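Local coordinates for protein Abbfa_003403 (Acinetobacter baumannii, PDB 4ZXH) that acts as a four-domain nonribosomal peptide synthetase module, probably activating an amino acid, carrying it on phosphopantetheine, condensing it and releasing the product through a thioesterase, at residues Leu199-Asn204 against Leu328-Ile333; Thr280-Arg285 against Asn299-His304; Asn646-Met651 against Ser674-Leu679. All blocks are in the same frame, centred on the assembly; numbering follows the deposited sequence.

Interaction 1 (Leu199-Asn204 against Leu328-Ile333); sequences LIFWKN and LKHQKI
Helical residues Leu199-Asn204 face a chain that is leaving helix 313-329 through a type I beta turn from His330 to Ile333, and the backbones come closest at Leu199 and Ile333, whose CA atoms are 6.8 Å apart. Trp202 supplies the polar link: its CG lies anti to the carbonyl carbon (chi1 -71°), which carries the indole edge to the turn, and NE1 donates to His330 O at 2.8 Å with an N-H...O angle of 159°. The acceptor sits in the indole plane, although the donor stands above the carbonyl plane of His330. One residue earlier, Phe201 holds CG anti to its backbone N and lays its ring on the imidazole of His330 in an offset stack with centroids 4.4 Å apart and planes inclined by 27°. His330 CD2 hangs over the rim of the phenyl face, 3.4 Å from Phe201 CG, while Phe201 CB makes a CH-pi contact with the same imidazole face. The opposite imidazole face is backed by Lys329 CB, and ND1 is hydrogen-bonded to Ser198 OG of the same helix as Phe201, which restrains the ring's rotation about chi2. Ile333 completes the apolar side, its CB 4.0 Å from Trp202 CD1 and its CG2 4.2 Å from Leu199 CD1; Val338 of helix 335-342 touches both Ile333 and Trp202. Gripped through backbone, ring face and ring nitrogen at once, His330 joins helix 197-205 of the condensation domain to the turn after helix 313-329, and the indole N-H satisfies a turn carbonyl within a largely apolar setting.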
# COMPACT_ATOMS: atom_id res chain seq x y z
N LEU A 199 -6.79 -30.04 1.34
CA LEU A 199 -6.67 -28.81 0.56
C LEU A 199 -8.02 -28.11 0.42
O LEU A 199 -8.10 -26.88 0.45
CB LEU A 199 -6.09 -29.10 -0.81
CG LEU A 199 -5.59 -27.91 -1.62
CD1 LEU A 199 -4.67 -27.03 -0.79
CD2 LEU A 199 -4.85 -28.44 -2.83
N ILE A 200 -9.08 -28.89 0.26
CA ILE A 200 -10.42 -28.33 0.20
C ILE A 200 -10.78 -27.67 1.52
O ILE A 200 -11.36 -26.57 1.53
CB ILE A 200 -11.45 -29.41 -0.14
CG1 ILE A 200 -11.14 -30.00 -1.52
CG2 ILE A 200 -12.86 -28.86 -0.09
CD1 ILE A 200 -11.74 -31.37 -1.74
N PHE A 201 -10.44 -28.32 2.63
CA PHE A 201 -10.71 -27.78 3.96
C PHE A 201 -10.20 -26.35 4.10
O PHE A 201 -10.95 -25.46 4.51
CB PHE A 201 -10.08 -28.66 5.04
CG PHE A 201 -10.18 -28.08 6.43
CD1 PHE A 201 -11.22 -28.43 7.27
CD2 PHE A 201 -9.23 -27.17 6.90
CE1 PHE A 201 -11.32 -27.90 8.56
CE2 PHE A 201 -9.33 -26.63 8.18
CZ PHE A 201 -10.37 -27.00 9.01
N TRP A 202 -8.92 -26.15 3.78
CA TRP A 202 -8.30 -24.84 3.91
C TRP A 202 -8.88 -23.84 2.93
O TRP A 202 -9.06 -22.66 3.25
CB TRP A 202 -6.79 -24.94 3.71
CG TRP A 202 -6.08 -25.62 4.81
CD1 TRP A 202 -5.38 -26.79 4.74
CD2 TRP A 202 -6.01 -25.19 6.18
NE1 TRP A 202 -4.87 -27.11 5.98
CE2 TRP A 202 -5.24 -26.14 6.88
CE3 TRP A 202 -6.51 -24.09 6.87
CZ2 TRP A 202 -4.97 -26.03 8.23
CZ3 TRP A 202 -6.24 -23.98 8.22
CH2 TRP A 202 -5.48 -24.94 8.89
N LYS A 203 -9.17 -24.32 1.73
CA LYS A 203 -9.72 -23.46 0.70
C LYS A 203 -11.04 -22.88 1.20
O LYS A 203 -11.34 -21.71 0.97
CB LYS A 203 -9.88 -24.24 -0.61
CG LYS A 203 -9.80 -23.41 -1.88
CD LYS A 203 -10.17 -24.24 -3.11
CE LYS A 203 -8.99 -25.01 -3.69
NZ LYS A 203 -8.01 -24.12 -4.39
N ASN A 204 -11.82 -23.69 1.92
CA ASN A 204 -13.10 -23.20 2.46
C ASN A 204 -12.93 -22.40 3.76
O ASN A 204 -13.63 -21.42 3.99
CB ASN A 204 -14.07 -24.37 2.68
CG ASN A 204 -14.57 -24.97 1.37
OD1 ASN A 204 -14.61 -24.28 0.34
ND2 ASN A 204 -14.94 -26.24 1.39
N LEU A 328 -6.05 -28.99 12.96
CA LEU A 328 -4.85 -29.81 13.17
C LEU A 328 -4.94 -31.15 12.42
O LEU A 328 -3.91 -31.75 12.13
CB LEU A 328 -4.60 -30.06 14.67
CG LEU A 328 -4.29 -28.80 15.50
CD1 LEU A 328 -4.16 -29.10 16.97
CD2 LEU A 328 -3.06 -28.07 14.98
N LYS A 329 -6.15 -31.60 12.11
CA LYS A 329 -6.32 -32.77 11.23
C LYS A 329 -5.66 -32.56 9.87
O LYS A 329 -5.07 -33.47 9.30
CB LYS A 329 -7.82 -33.09 11.03
CG LYS A 329 -8.57 -33.64 12.25
CD LYS A 329 -10.02 -34.00 11.87
CE LYS A 329 -10.84 -34.56 13.04
NZ LYS A 329 -12.25 -34.89 12.63
N HIS A 330 -5.74 -31.34 9.34
CA HIS A 330 -5.29 -31.08 7.99
C HIS A 330 -3.99 -30.28 7.96
O HIS A 330 -3.77 -29.47 7.06
CB HIS A 330 -6.37 -30.34 7.22
CG HIS A 330 -7.71 -31.00 7.30
ND1 HIS A 330 -8.02 -32.13 6.57
CD2 HIS A 330 -8.80 -30.72 8.04
CE1 HIS A 330 -9.26 -32.50 6.85
NE2 HIS A 330 -9.76 -31.66 7.74
N GLN A 331 -3.13 -30.52 8.95
CA GLN A 331 -1.92 -29.72 9.09
C GLN A 331 -0.82 -30.19 8.14
O GLN A 331 0.22 -29.54 8.04
CB GLN A 331 -1.41 -29.77 10.52
CG GLN A 331 -0.60 -31.01 10.81
CD GLN A 331 -0.28 -31.15 12.26
OE1 GLN A 331 -1.18 -31.23 13.11
NE2 GLN A 331 1.02 -31.16 12.59
N LYS A 332 -1.04 -31.31 7.47
CA LYS A 332 -0.02 -31.84 6.57
C LYS A 332 0.23 -30.91 5.37
O LYS A 332 1.35 -30.85 4.85
CB LYS A 332 -0.39 -33.26 6.09
CG LYS A 332 -1.77 -33.45 5.42
CD LYS A 332 -2.11 -34.96 5.36
CE LYS A 332 -3.39 -35.29 4.60
NZ LYS A 332 -3.28 -35.12 3.13
N ILE A 333 -0.81 -30.18 4.96
CA ILE A 333 -0.70 -29.24 3.85
C ILE A 333 0.17 -28.04 4.21
O ILE A 333 -0.10 -27.33 5.19
CB ILE A 333 -2.10 -28.72 3.41
CG1 ILE A 333 -2.98 -29.87 2.96
CG2 ILE A 333 -1.96 -27.73 2.29
CD1 ILE A 333 -2.29 -30.80 1.97

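Interaction 2 (Thr280-Arg285 against Asn299-His304); sequences TPVAGR and NTIAIH. With PNS (4'-phosphopantetheine), chain B.
Three good backbone hydrogen bonds and one weak one pair Thr280-Arg285 with Asn299-His304 in antiparallel fashion, with one true bridge, continuing the two-stranded pairing of 275-279 with 302-306 in the condensation domain. Thr280 N donates to Ile301 O at 2.7 Å, nearly along the C=O axis, whereas the return bond from Ile301 N to Thr280 O is weak. Val282 and Asn299 form the hydrogen-bonded pair of the single antiparallel bridge: Val282 N reaches Asn299 O at 2.9 Å, and Asn299 N reaches Val282 O at 3.1 Å in the carbonyl plane. Between these pairs Pro281, which has no N-H to offer, comes close through its CA, 3.4 Å from Asn299 O in a CA-H...O contact. The Asn299 side chain is engaged elsewhere, its ND2 bonded to the carbonyls of Gln331 and Ile333 and its OD1 to Phe335 N. Packing lies beside this pairing. Ile301 holds CG1 in the crowded position between backbone N and carbonyl carbon (chi1 59°) and, chi2 being extended, brings CD1 to 4.0 Å from Val282 CG1; Leu328 of helix 313-329 touches both side chains. Pro281 and Thr300 belong to the phosphopantetheine pocket, so the paired segments probably help line one side of it. Thr300 OG1, anti to its carbonyl carbon, gives a weak hydrogen bond to the amide oxygen O40, and the terminal thiol sulfur S44 rests 4.0 Å from Pro281 CG.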
# COMPACT_ATOMS: atom_id res chain seq x y z
N THR A 280 -0.64 -19.90 13.26
CA THR A 280 -0.03 -20.71 14.33
C THR A 280 0.84 -21.86 13.83
O THR A 280 0.32 -22.90 13.45
CB THR A 280 -1.08 -21.36 15.24
OG1 THR A 280 -2.05 -20.40 15.65
CG2 THR A 280 -0.38 -21.92 16.47
N PRO A 281 2.15 -21.67 13.82
CA PRO A 281 3.13 -22.74 13.61
C PRO A 281 2.84 -24.03 14.35
O PRO A 281 2.49 -23.99 15.53
CB PRO A 281 4.41 -22.12 14.15
CG PRO A 281 4.27 -20.68 13.77
CD PRO A 281 2.79 -20.35 13.87
N VAL A 282 2.98 -25.16 13.66
CA VAL A 282 2.94 -26.46 14.31
C VAL A 282 4.29 -27.15 14.14
O VAL A 282 4.98 -26.94 13.14
CB VAL A 282 1.82 -27.35 13.75
CG1 VAL A 282 0.49 -26.65 13.92
CG2 VAL A 282 2.07 -27.69 12.29
N ALA A 283 4.66 -27.95 15.13
CA ALA A 283 5.95 -28.64 15.17
C ALA A 283 6.20 -29.46 13.91
O ALA A 283 7.31 -29.49 13.39
CB ALA A 283 6.04 -29.53 16.42
N GLY A 284 5.17 -30.16 13.45
CA GLY A 284 5.23 -30.89 12.19
C GLY A 284 5.90 -32.26 12.17
O GLY A 284 6.20 -32.77 11.08
N ARG A 285 6.13 -32.86 13.34
CA ARG A 285 6.80 -34.17 13.36
C ARG A 285 5.87 -35.25 13.90
O ARG A 285 6.05 -35.76 15.02
CB ARG A 285 8.09 -34.12 14.19
CG ARG A 285 8.97 -32.94 13.87
CD ARG A 285 9.98 -32.69 14.97
NE ARG A 285 10.90 -31.61 14.65
CZ ARG A 285 12.19 -31.80 14.36
NH1 ARG A 285 12.69 -33.04 14.37
NH2 ARG A 285 12.98 -30.76 14.10
N ASN A 299 5.39 -25.99 10.21
CA ASN A 299 4.45 -25.49 9.21
C ASN A 299 3.44 -24.48 9.78
O ASN A 299 2.83 -24.69 10.82
CB ASN A 299 3.69 -26.65 8.57
CG ASN A 299 2.89 -26.23 7.33
OD1 ASN A 299 3.34 -25.40 6.52
ND2 ASN A 299 1.70 -26.81 7.17
N THR A 300 3.27 -23.36 9.08
CA THR A 300 2.30 -22.37 9.50
C THR A 300 0.89 -22.86 9.15
O THR A 300 0.68 -23.42 8.08
CB THR A 300 2.58 -21.00 8.83
OG1 THR A 300 3.90 -20.55 9.17
CG2 THR A 300 1.58 -19.95 9.27
N ILE A 301 -0.07 -22.68 10.06
CA ILE A 301 -1.47 -22.76 9.66
C ILE A 301 -2.20 -21.47 10.01
O ILE A 301 -1.91 -20.85 11.03
CB ILE A 301 -2.22 -23.95 10.31
CG1 ILE A 301 -2.17 -23.87 11.83
CG2 ILE A 301 -1.69 -25.27 9.79
CD1 ILE A 301 -2.85 -25.06 12.51
N ALA A 302 -3.15 -21.08 9.15
CA ALA A 302 -3.97 -19.90 9.39
C ALA A 302 -5.38 -20.24 9.92
O ALA A 302 -6.17 -20.91 9.24
CB ALA A 302 -4.08 -19.07 8.11
N ILE A 303 -5.68 -19.79 11.13
CA ILE A 303 -7.00 -20.00 11.71
C ILE A 303 -7.86 -18.76 11.55
O ILE A 303 -7.60 -17.72 12.18
CB ILE A 303 -6.93 -20.36 13.20
CG1 ILE A 303 -5.93 -21.49 13.45
CG2 ILE A 303 -8.30 -20.71 13.70
CD1 ILE A 303 -6.22 -22.70 12.64
N HIS A 304 -8.87 -18.85 10.69
CA HIS A 304 -9.78 -17.73 10.48
C HIS A 304 -11.04 -17.96 11.31
O HIS A 304 -11.78 -18.91 11.07
CB HIS A 304 -10.10 -17.59 8.98
CG HIS A 304 -11.23 -16.67 8.67
ND1 HIS A 304 -12.05 -16.85 7.58
CD2 HIS A 304 -11.69 -15.56 9.31
CE1 HIS A 304 -12.97 -15.89 7.55
NE2 HIS A 304 -12.77 -15.10 8.59
O23 PNS B . 3.30 -15.38 -2.56
P24 PNS B . 3.80 -16.78 -2.81
O25 PNS B . 2.95 -17.70 -3.65
O27 PNS B . 3.94 -17.45 -1.34
C28 PNS B . 4.73 -16.82 -0.34
C29 PNS B . 4.73 -17.69 0.90
C30 PNS B . 5.28 -19.05 0.45
C31 PNS B . 3.30 -17.83 1.43
C32 PNS B . 5.60 -17.03 1.99
O33 PNS B . 5.24 -15.64 2.04
C34 PNS B . 5.40 -17.72 3.33
O35 PNS B . 5.68 -18.91 3.50
N36 PNS B . 4.92 -17.01 4.33
C37 PNS B . 4.69 -17.58 5.65
C38 PNS B . 5.55 -16.79 6.65
C39 PNS B . 5.99 -17.70 7.75
O40 PNS B . 6.28 -18.87 7.52
N41 PNS B . 6.02 -17.12 8.94
C42 PNS B . 6.40 -17.71 10.21
C43 PNS B . 5.91 -16.67 11.19
S44 PNS B . 4.31 -17.22 11.79

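Interaction 3 (Asn646-Met651 against Ser674-Leu679); sequences NFLLSM and SILELL
The side chain of Leu676 can be traced outward from helix 674-679 to helix 641-655, where it touches three residues; Leu648 buries almost as much surface. The CB of Leu676 meets the edge of the Phe647 ring near the ring plane, with CE2 at 3.9 Å and CZ at 4.0 Å from it. CG then turns anti to the backbone N (chi1 172°), and of the two methyls it is CD1 that meets side chains of the facing helix, lying 4.0 Å from Met651 CB and 4.1 Å from Leu648 CD2. The three partners are thus Phe647 and Met651, one helical turn apart, and Leu648 beside them. Phe647 itself, CG anti to its backbone N, reaches far enough for CE2 to approach Ile675 CG2 as well, at 4.4 Å. Leu648 uses both methyls: CD2 meets Leu676 CD1 as the two side chains pass in opposite directions, while CD1 crosses to Leu679 CD1 at 4.2 Å. The short axes pass 10.8 Å apart at a crossing angle of -68°, a separation wide enough for branched and aromatic side chains to fill the interface. Trp552 of helix 543-553 packs on Ile675 and Leu679, extending the apolar layer within the adenylation domain. With all six touching residues buried and the closest approaches all between carbons, the two helices are joined by dispersion and hydrophobic burial, without a polar group that would fix a directional bond.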
# COMPACT_ATOMS: atom_id res chain seq x y z
N ASN A 646 -17.15 32.29 26.37
CA ASN A 646 -16.25 31.21 26.75
C ASN A 646 -15.26 30.88 25.64
O ASN A 646 -14.07 30.73 25.88
CB ASN A 646 -17.03 29.95 27.11
CG ASN A 646 -16.12 28.80 27.50
OD1 ASN A 646 -15.54 28.79 28.58
ND2 ASN A 646 -15.96 27.85 26.59
N PHE A 647 -15.78 30.76 24.42
CA PHE A 647 -14.94 30.48 23.27
C PHE A 647 -13.91 31.58 23.02
O PHE A 647 -12.72 31.31 22.92
CB PHE A 647 -15.82 30.30 22.03
CG PHE A 647 -15.07 30.41 20.73
CD1 PHE A 647 -14.21 29.40 20.33
CD2 PHE A 647 -15.23 31.52 19.91
CE1 PHE A 647 -13.53 29.50 19.14
CE2 PHE A 647 -14.55 31.62 18.72
CZ PHE A 647 -13.69 30.61 18.34
N LEU A 648 -14.39 32.81 22.92
CA LEU A 648 -13.54 33.96 22.60
C LEU A 648 -12.42 34.13 23.60
O LEU A 648 -11.26 34.32 23.20
CB LEU A 648 -14.39 35.23 22.53
CG LEU A 648 -15.23 35.27 21.25
CD1 LEU A 648 -16.25 36.39 21.27
CD2 LEU A 648 -14.31 35.39 20.06
N LEU A 649 -12.74 34.07 24.89
CA LEU A 649 -11.72 34.20 25.93
C LEU A 649 -10.70 33.07 25.87
O LEU A 649 -9.50 33.28 26.05
CB LEU A 649 -12.36 34.25 27.31
CG LEU A 649 -13.14 35.52 27.67
CD1 LEU A 649 -13.64 35.43 29.09
CD2 LEU A 649 -12.26 36.75 27.48
N SER A 650 -11.19 31.86 25.61
CA SER A 650 -10.34 30.68 25.51
C SER A 650 -9.37 30.87 24.35
O SER A 650 -8.19 30.54 24.44
CB SER A 650 -11.18 29.43 25.30
OG SER A 650 -10.53 28.26 25.76
N MET A 651 -9.88 31.41 23.26
CA MET A 651 -9.08 31.62 22.08
C MET A 651 -8.03 32.68 22.34
O MET A 651 -6.89 32.57 21.86
CB MET A 651 -9.97 32.00 20.89
CG MET A 651 -10.49 30.77 20.15
SD MET A 651 -9.17 29.70 19.48
CE MET A 651 -9.76 28.15 20.06
N SER A 674 -16.45 32.69 11.53
CA SER A 674 -16.31 34.11 11.25
C SER A 674 -16.49 34.95 12.52
O SER A 674 -15.96 36.06 12.62
CB SER A 674 -17.34 34.55 10.21
OG SER A 674 -18.63 34.50 10.78
N ILE A 675 -17.26 34.41 13.46
CA ILE A 675 -17.43 35.02 14.78
C ILE A 675 -16.09 35.45 15.41
O ILE A 675 -15.96 36.57 15.91
CB ILE A 675 -18.19 34.04 15.72
CG1 ILE A 675 -19.68 34.29 15.62
CG2 ILE A 675 -17.79 34.20 17.16
CD1 ILE A 675 -20.03 35.71 15.96
N LEU A 676 -15.09 34.56 15.38
CA LEU A 676 -13.76 34.85 15.91
C LEU A 676 -13.08 35.98 15.15
O LEU A 676 -12.41 36.83 15.73
CB LEU A 676 -12.88 33.60 15.83
CG LEU A 676 -11.40 33.79 16.17
CD1 LEU A 676 -11.22 34.07 17.65
CD2 LEU A 676 -10.61 32.59 15.74
N GLU A 677 -13.25 35.97 13.83
CA GLU A 677 -12.59 36.91 12.93
C GLU A 677 -13.16 38.32 13.06
O GLU A 677 -12.43 39.31 12.98
CB GLU A 677 -12.73 36.44 11.48
CG GLU A 677 -12.41 34.97 11.25
CD GLU A 677 -12.59 34.58 9.79
OE1 GLU A 677 -13.08 35.41 9.00
OE2 GLU A 677 -12.25 33.43 9.44
N LEU A 678 -14.47 38.40 13.25
CA LEU A 678 -15.15 39.69 13.28
C LEU A 678 -15.16 40.36 14.66
O LEU A 678 -15.42 41.55 14.77
CB LEU A 678 -16.58 39.52 12.75
CG LEU A 678 -16.69 39.00 11.31
CD1 LEU A 678 -18.14 38.64 10.95
CD2 LEU A 678 -16.10 39.99 10.28
N LEU A 679 -14.87 39.61 15.72
CA LEU A 679 -15.04 40.15 17.07
C LEU A 679 -13.76 40.26 17.87
O LEU A 679 -13.51 41.29 18.49
CB LEU A 679 -16.03 39.29 17.86
CG LEU A 679 -17.47 39.31 17.37
CD1 LEU A 679 -18.34 38.51 18.33
CD2 LEU A 679 -17.96 40.74 17.22

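Overall arrangement
Interactions 1 and 2 are neighbours within the condensation domain, their centres 11 Å apart, and they share a seam: the Asn299 side chain of interaction 2 links it to the turn of interaction 1, while Trp202 packs on Ala302. Strand 302-306 leads into helix 313-329, so consecutive elements serve both. Interaction 3 lies in the adenylation domain, about 61 to 65 Å away between centres, and touches neither. All three are mainly buried, but their chemistry differs: interaction 1 mixes aromatic stacking with one indole hydrogen bond, interaction 2 rests on backbone pairing beside the cofactor, and interaction 3 is purely apolar helix packing.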